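Local coordinates for IroE-like serine hydrolase (Shewanella oneidensis, PDB 3GFF), which probably hydrolyses ester bonds, as a serine hydrolase of the esterase D family with an alpha/beta-hydrolase fold, at residues Tyr43-Leu48 and Ile77-His82; Tyr47-Glu52 and Asn139-His144. All blocks are in the same frame, centred on the assembly; numbering follows the deposited sequence.

Contact 1: residues Tyr43-Leu48 and Ile77-His82; sequences YPVVYL and IIVGIH
I77 opens the pairing of two parallel central strands, 43-48 and 77-81, which helix 51-65 joins into a beta-alpha-beta unit of the alpha/beta-hydrolase sheet. I77 N binds P44 O at 2.9 Å, and the I77 carbonyl oxygen then accepts from V46 N, a bond that runs almost straight on from C=O (174°). With CG1 anti to its own carbonyl carbon, the I77 side chain reaches back along the partner strand, where I77 CG1 packs 3.9 Å from Y43 CB. The Y43 ring itself leads off, its hydroxyl bonded to Q300.

I78 turns to the other face, together with V46 and L48, the face where I78 and L48 meet helix 51-65. I78 CG2 touches L48 CD1 at 3.6 Å, the two side chains crossing obliquely.

V79 is held from both its N-H and its oxygen. Its N-H binds V46 O, tilted 26° from that carbonyl's plane, and V79 O accepts from L48 N at 2.7 Å. On the face covered by helix 114-132 its two methyls take different partners: V79 CG2 meets V45 CG1 at 3.6 Å, while CG1, anti to the backbone N (chi1 179°), lies beside CD2 and CE2 of the Y47 ring. Ring and valine run alongside each other, pointing the same way. An alanine in place of Y47 would probably leave the CB and CG1 of V79 without their neighbour and open a gap next to A126 of helix 114-132.

G80 pairs with L48 and brings its CA close to L48 O. I81 completes the ladder: I81 N binds L48 O at 2.8 Å, while I81 CD1 comes obliquely to Y47 CD2 at 4.1 Å.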
loop_
_atom_site.group_PDB
_atom_site.type_symbol
_atom_site.label_atom_id
_atom_site.label_comp_id
_atom_site.label_asym_id
_atom_site.label_seq_id
_atom_site.Cartn_x
_atom_site.Cartn_y
_atom_site.Cartn_z
ATOM N N TYR A 43 -16.379 13.708 10.109
ATOM C CA TYR A 43 -15.229 13.315 9.282
ATOM C C TYR A 43 -15.378 13.671 7.794
ATOM O O TYR A 43 -16.484 13.860 7.297
ATOM C CB TYR A 43 -15.066 11.798 9.393
ATOM C CG TYR A 43 -14.829 11.358 10.819
ATOM C CD1 TYR A 43 -13.542 11.358 11.360
ATOM C CD2 TYR A 43 -15.887 11.006 11.640
ATOM C CE1 TYR A 43 -13.320 10.989 12.681
ATOM C CE2 TYR A 43 -15.685 10.619 12.970
ATOM C CZ TYR A 43 -14.404 10.626 13.485
ATOM O OH TYR A 43 -14.185 10.272 14.793
ATOM N N PRO A 44 -14.246 13.771 7.076
ATOM C CA PRO A 44 -14.348 13.903 5.631
ATOM C C PRO A 44 -14.817 12.598 5.025
ATOM O O PRO A 44 -14.778 11.550 5.673
ATOM C CB PRO A 44 -12.911 14.169 5.177
ATOM C CG PRO A 44 -12.056 14.049 6.388
ATOM C CD PRO A 44 -12.852 13.756 7.564
ATOM N N VAL A 45 -15.225 12.641 3.766
ATOM C CA VAL A 45 -15.695 11.442 3.100
ATOM C C VAL A 45 -14.861 11.235 1.856
ATOM O O VAL A 45 -14.760 12.129 1.009
ATOM C CB VAL A 45 -17.190 11.519 2.723
ATOM C CG1 VAL A 45 -17.686 10.129 2.120
ATOM C CG2 VAL A 45 -18.043 11.939 3.930
ATOM N N VAL A 46 -14.262 10.050 1.753
ATOM C CA VAL A 46 -13.455 9.695 0.580
ATOM C C VAL A 46 -14.289 8.711 -0.222
ATOM O O VAL A 46 -14.568 7.579 0.197
ATOM C CB VAL A 46 -12.025 9.157 0.946
ATOM C CG1 VAL A 46 -11.278 8.743 -0.295
ATOM C CG2 VAL A 46 -11.172 10.259 1.663
ATOM N N TYR A 47 -14.739 9.174 -1.374
ATOM C CA TYR A 47 -15.525 8.323 -2.292
ATOM C C TYR A 47 -14.603 7.610 -3.270
ATOM O O TYR A 47 -13.878 8.265 -3.991
ATOM C CB TYR A 47 -16.517 9.175 -3.075
ATOM C CG TYR A 47 -17.705 9.693 -2.269
ATOM C CD1 TYR A 47 -17.611 10.879 -1.562
ATOM C CD2 TYR A 47 -18.937 9.045 -2.294
ATOM C CE1 TYR A 47 -18.668 11.385 -0.889
ATOM C CE2 TYR A 47 -20.010 9.532 -1.606
ATOM C CZ TYR A 47 -19.868 10.709 -0.896
ATOM O OH TYR A 47 -20.905 11.260 -0.197
ATOM N N LEU A 48 -14.624 6.275 -3.276
ATOM C CA LEU A 48 -13.793 5.478 -4.178
ATOM C C LEU A 48 -14.666 4.846 -5.291
ATOM O O LEU A 48 -15.620 4.114 -4.992
ATOM C CB LEU A 48 -13.086 4.347 -3.414
ATOM C CG LEU A 48 -12.340 4.695 -2.114
ATOM C CD1 LEU A 48 -11.872 3.398 -1.472
ATOM C CD2 LEU A 48 -11.130 5.704 -2.365
ATOM N N ILE A 77 -14.329 8.779 6.473
ATOM C CA ILE A 77 -15.436 7.883 6.146
ATOM C C ILE A 77 -15.109 7.470 4.702
ATOM O O ILE A 77 -14.861 8.322 3.858
ATOM C CB ILE A 77 -16.819 8.602 6.192
ATOM C CG1 ILE A 77 -17.181 8.977 7.647
ATOM C CG2 ILE A 77 -17.941 7.729 5.571
ATOM C CD1 ILE A 77 -18.351 9.913 7.792
ATOM N N ILE A 78 -15.012 6.162 4.458
ATOM C CA ILE A 78 -14.693 5.647 3.128
ATOM C C ILE A 78 -15.963 5.097 2.491
ATOM O O ILE A 78 -16.642 4.251 3.096
ATOM C CB ILE A 78 -13.648 4.519 3.171
ATOM C CG1 ILE A 78 -12.481 4.926 4.080
ATOM C CG2 ILE A 78 -13.135 4.226 1.750
ATOM C CD1 ILE A 78 -11.435 3.880 4.246
ATOM N N VAL A 79 -16.318 5.635 1.323
ATOM C CA VAL A 79 -17.457 5.162 0.560
ATOM C C VAL A 79 -16.966 4.543 -0.755
ATOM O O VAL A 79 -16.373 5.232 -1.549
ATOM C CB VAL A 79 -18.460 6.292 0.253
ATOM C CG1 VAL A 79 -19.630 5.740 -0.584
ATOM C CG2 VAL A 79 -18.995 6.837 1.541
ATOM N N GLY A 80 -17.185 3.236 -0.941
ATOM C CA GLY A 80 -16.847 2.528 -2.186
ATOM C C GLY A 80 -18.101 2.353 -3.041
ATOM O O GLY A 80 -19.099 1.779 -2.589
ATOM N N ILE A 81 -18.067 2.843 -4.274
ATOM C CA ILE A 81 -19.241 2.767 -5.146
ATOM C C ILE A 81 -19.102 1.618 -6.149
ATOM O O ILE A 81 -18.152 1.561 -6.913
ATOM C CB ILE A 81 -19.494 4.134 -5.870
ATOM C CG1 ILE A 81 -19.498 5.266 -4.855
ATOM C CG2 ILE A 81 -20.849 4.149 -6.655
ATOM C CD1 ILE A 81 -19.612 6.623 -5.482
ATOM N N HIS A 82 -20.039 0.677 -6.146
ATOM C CA HIS A 82 -19.929 -0.408 -7.094
ATOM C C HIS A 82 -20.500 0.019 -8.415
ATOM O O HIS A 82 -21.352 0.892 -8.464
ATOM C CB HIS A 82 -20.641 -1.677 -6.653
ATOM C CG HIS A 82 -20.120 -2.231 -5.384
ATOM N ND1 HIS A 82 -20.696 -3.308 -4.762
ATOM C CD2 HIS A 82 -19.107 -1.820 -4.582
ATOM C CE1 HIS A 82 -20.029 -3.574 -3.651
ATOM N NE2 HIS A 82 -19.063 -2.679 -3.515
#

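Contact 2: residues Tyr47-Glu52 and Asn139-His144; sequences YLLDGE and NVLVGH
CG of Y47 stands anti to its carbonyl carbon (chi1 -72°) and CG of N139 likewise (chi1 -57°), which sends both side chains the same way from parallel strands 43-48 and 138-144, central neighbours in the alpha/beta-hydrolase sheet. Ring and amide planes are 62° apart, and one water joins the tips, accepting from Y47 OH and donating to N139 OD1, each at 2.7 Å; N139 ND2 is held by L161 O. Y47 N binds V140 O, and V142 N binds Y47 O at 2.9 Å. L49 N extends the ladder to V142 O, beyond strand 43-48.

L48 CD2 packs against V142 CB at 3.6 Å. L49 CG lies 3.9 Å from L141 CD1.

Past L49 the chain turns toward helix 51-65. G143 belongs to a GxSxG sequence, consistent with a nucleophile elbow following this strand. D50 OD1 forms a salt bridge with R86, and a water that accepts from H144 N lies 2.9 Å from D50 OD2, probably donating to it. H144 NE2 is bonded to H247 O. Another water sits between D50 OD2 and the edge of the H144 ring, in its plane, 2.7 Å from H144 ND1.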
loop_
_atom_site.group_PDB
_atom_site.type_symbol
_atom_site.label_atom_id
_atom_site.label_comp_id
_atom_site.label_asym_id
_atom_site.label_seq_id
_atom_site.Cartn_x
_atom_site.Cartn_y
_atom_site.Cartn_z
ATOM N N TYR A 47 -14.739 9.174 -1.374
ATOM C CA TYR A 47 -15.525 8.323 -2.292
ATOM C C TYR A 47 -14.603 7.610 -3.270
ATOM O O TYR A 47 -13.878 8.265 -3.991
ATOM C CB TYR A 47 -16.517 9.175 -3.075
ATOM C CG TYR A 47 -17.705 9.693 -2.269
ATOM C CD1 TYR A 47 -17.611 10.879 -1.562
ATOM C CD2 TYR A 47 -18.937 9.045 -2.294
ATOM C CE1 TYR A 47 -18.668 11.385 -0.889
ATOM C CE2 TYR A 47 -20.010 9.532 -1.606
ATOM C CZ TYR A 47 -19.868 10.709 -0.896
ATOM O OH TYR A 47 -20.905 11.260 -0.197
ATOM N N LEU A 48 -14.624 6.275 -3.276
ATOM C CA LEU A 48 -13.793 5.478 -4.178
ATOM C C LEU A 48 -14.666 4.846 -5.291
ATOM O O LEU A 48 -15.620 4.114 -4.992
ATOM C CB LEU A 48 -13.086 4.347 -3.414
ATOM C CG LEU A 48 -12.340 4.695 -2.114
ATOM C CD1 LEU A 48 -11.872 3.398 -1.472
ATOM C CD2 LEU A 48 -11.130 5.704 -2.365
ATOM N N LEU A 49 -14.341 5.159 -6.552
ATOM C CA LEU A 49 -14.987 4.546 -7.704
ATOM C C LEU A 49 -14.394 3.155 -7.920
ATOM O O LEU A 49 -13.365 2.832 -7.326
ATOM C CB LEU A 49 -14.791 5.401 -8.949
ATOM C CG LEU A 49 -15.396 6.802 -8.868
ATOM C CD1 LEU A 49 -15.238 7.525 -10.185
ATOM C CD2 LEU A 49 -16.856 6.745 -8.447
ATOM N N ASP A 50 -15.046 2.359 -8.776
ATOM C CA ASP A 50 -14.670 0.965 -9.039
ATOM C C ASP A 50 -14.579 0.188 -7.755
ATOM O O ASP A 50 -13.663 -0.608 -7.578
ATOM C CB ASP A 50 -13.347 0.870 -9.807
ATOM C CG ASP A 50 -13.494 1.270 -11.230
ATOM O OD1 ASP A 50 -14.489 0.803 -11.851
ATOM O OD2 ASP A 50 -12.647 2.039 -11.715
ATOM N N GLY A 51 -15.555 0.386 -6.883
ATOM C CA GLY A 51 -15.548 -0.233 -5.557
ATOM C C GLY A 51 -15.440 -1.737 -5.506
ATOM O O GLY A 51 -14.810 -2.245 -4.607
ATOM N N GLU A 52 -16.023 -2.431 -6.490
ATOM C CA GLU A 52 -16.036 -3.915 -6.553
ATOM C C GLU A 52 -14.637 -4.460 -6.608
ATOM O O GLU A 52 -14.367 -5.486 -6.060
ATOM C CB GLU A 52 -16.738 -4.471 -7.812
ATOM C CG GLU A 52 -17.786 -3.596 -8.447
ATOM C CD GLU A 52 -17.223 -2.337 -9.048
ATOM O OE1 GLU A 52 -16.279 -2.391 -9.876
ATOM O OE2 GLU A 52 -17.748 -1.270 -8.704
ATOM N N ASN A 139 -15.160 16.586 0.957
ATOM C CA ASN A 139 -15.419 15.391 0.156
ATOM C C ASN A 139 -14.349 15.225 -0.913
ATOM O O ASN A 139 -14.066 16.179 -1.659
ATOM C CB ASN A 139 -16.784 15.491 -0.526
ATOM C CG ASN A 139 -17.896 15.688 0.448
ATOM O OD1 ASN A 139 -18.147 14.837 1.298
ATOM N ND2 ASN A 139 -18.568 16.831 0.351
ATOM N N VAL A 140 -13.822 14.003 -1.010
ATOM C CA VAL A 140 -12.745 13.643 -1.929
ATOM C C VAL A 140 -13.230 12.549 -2.880
ATOM O O VAL A 140 -13.887 11.638 -2.450
ATOM C CB VAL A 140 -11.481 13.139 -1.128
ATOM C CG1 VAL A 140 -10.340 12.657 -2.068
ATOM C CG2 VAL A 140 -10.983 14.232 -0.173
ATOM N N LEU A 141 -12.921 12.667 -4.171
ATOM C CA LEU A 141 -13.274 11.645 -5.166
ATOM C C LEU A 141 -11.975 11.035 -5.662
ATOM O O LEU A 141 -11.043 11.782 -6.067
ATOM C CB LEU A 141 -14.102 12.217 -6.339
ATOM C CG LEU A 141 -14.583 11.245 -7.454
ATOM C CD1 LEU A 141 -15.484 10.141 -6.906
ATOM C CD2 LEU A 141 -15.316 12.027 -8.547
ATOM N N VAL A 142 -11.912 9.692 -5.615
ATOM C CA VAL A 142 -10.765 8.907 -6.094
ATOM C C VAL A 142 -11.215 8.044 -7.307
ATOM O O VAL A 142 -12.059 7.150 -7.182
ATOM C CB VAL A 142 -10.137 8.007 -4.972
ATOM C CG1 VAL A 142 -8.932 7.210 -5.493
ATOM C CG2 VAL A 142 -9.760 8.834 -3.733
ATOM N N GLY A 143 -10.678 8.361 -8.483
ATOM C CA GLY A 143 -11.007 7.668 -9.710
ATOM C C GLY A 143 -9.736 7.146 -10.360
ATOM O O GLY A 143 -8.739 7.862 -10.449
ATOM N N HIS A 144 -9.772 5.880 -10.779
ATOM C CA HIS A 144 -8.666 5.216 -11.437
ATOM C C HIS A 144 -9.135 4.733 -12.804
ATOM O O HIS A 144 -10.284 4.246 -12.935
ATOM C CB HIS A 144 -8.234 4.021 -10.591
ATOM C CG HIS A 144 -7.281 3.099 -11.273
ATOM N ND1 HIS A 144 -7.675 1.887 -11.782
ATOM C CD2 HIS A 144 -5.963 3.227 -11.564
ATOM C CE1 HIS A 144 -6.630 1.291 -12.331
ATOM N NE2 HIS A 144 -5.583 2.088 -12.230
HETATM O O HOH W 1 -20.516 13.547 1.269
HETATM O O HOH W 2 -11.055 4.277 -7.499
HETATM O O HOH W 3 -11.908 4.160 -9.933
HETATM O O HOH W 4 -10.295 1.063 -11.732
#

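How the contacts relate
Both contacts are buried and use strand 43-48, which lies between strands 77-81 and 138-144. Y47 and L48 belong to both: Y47 meets contact 1 through ring carbons, but contact 2 through both backbone polar atoms as well as its hydroxyl, while L48 packs a different methyl against each neighbour. Contact 1 is a complete parallel ladder with apolar packing on both faces. Contact 2 begins likewise but becomes water-mediated and polar where strand 43-48 ends and 138-144 runs on, near the probable nucleophile elbow and the putative triad residue H247, whose ring meets that of H144. Past strand 43-48, a probable hydrogen bond from G51 N of helix 51-65 to I81 O ties them together.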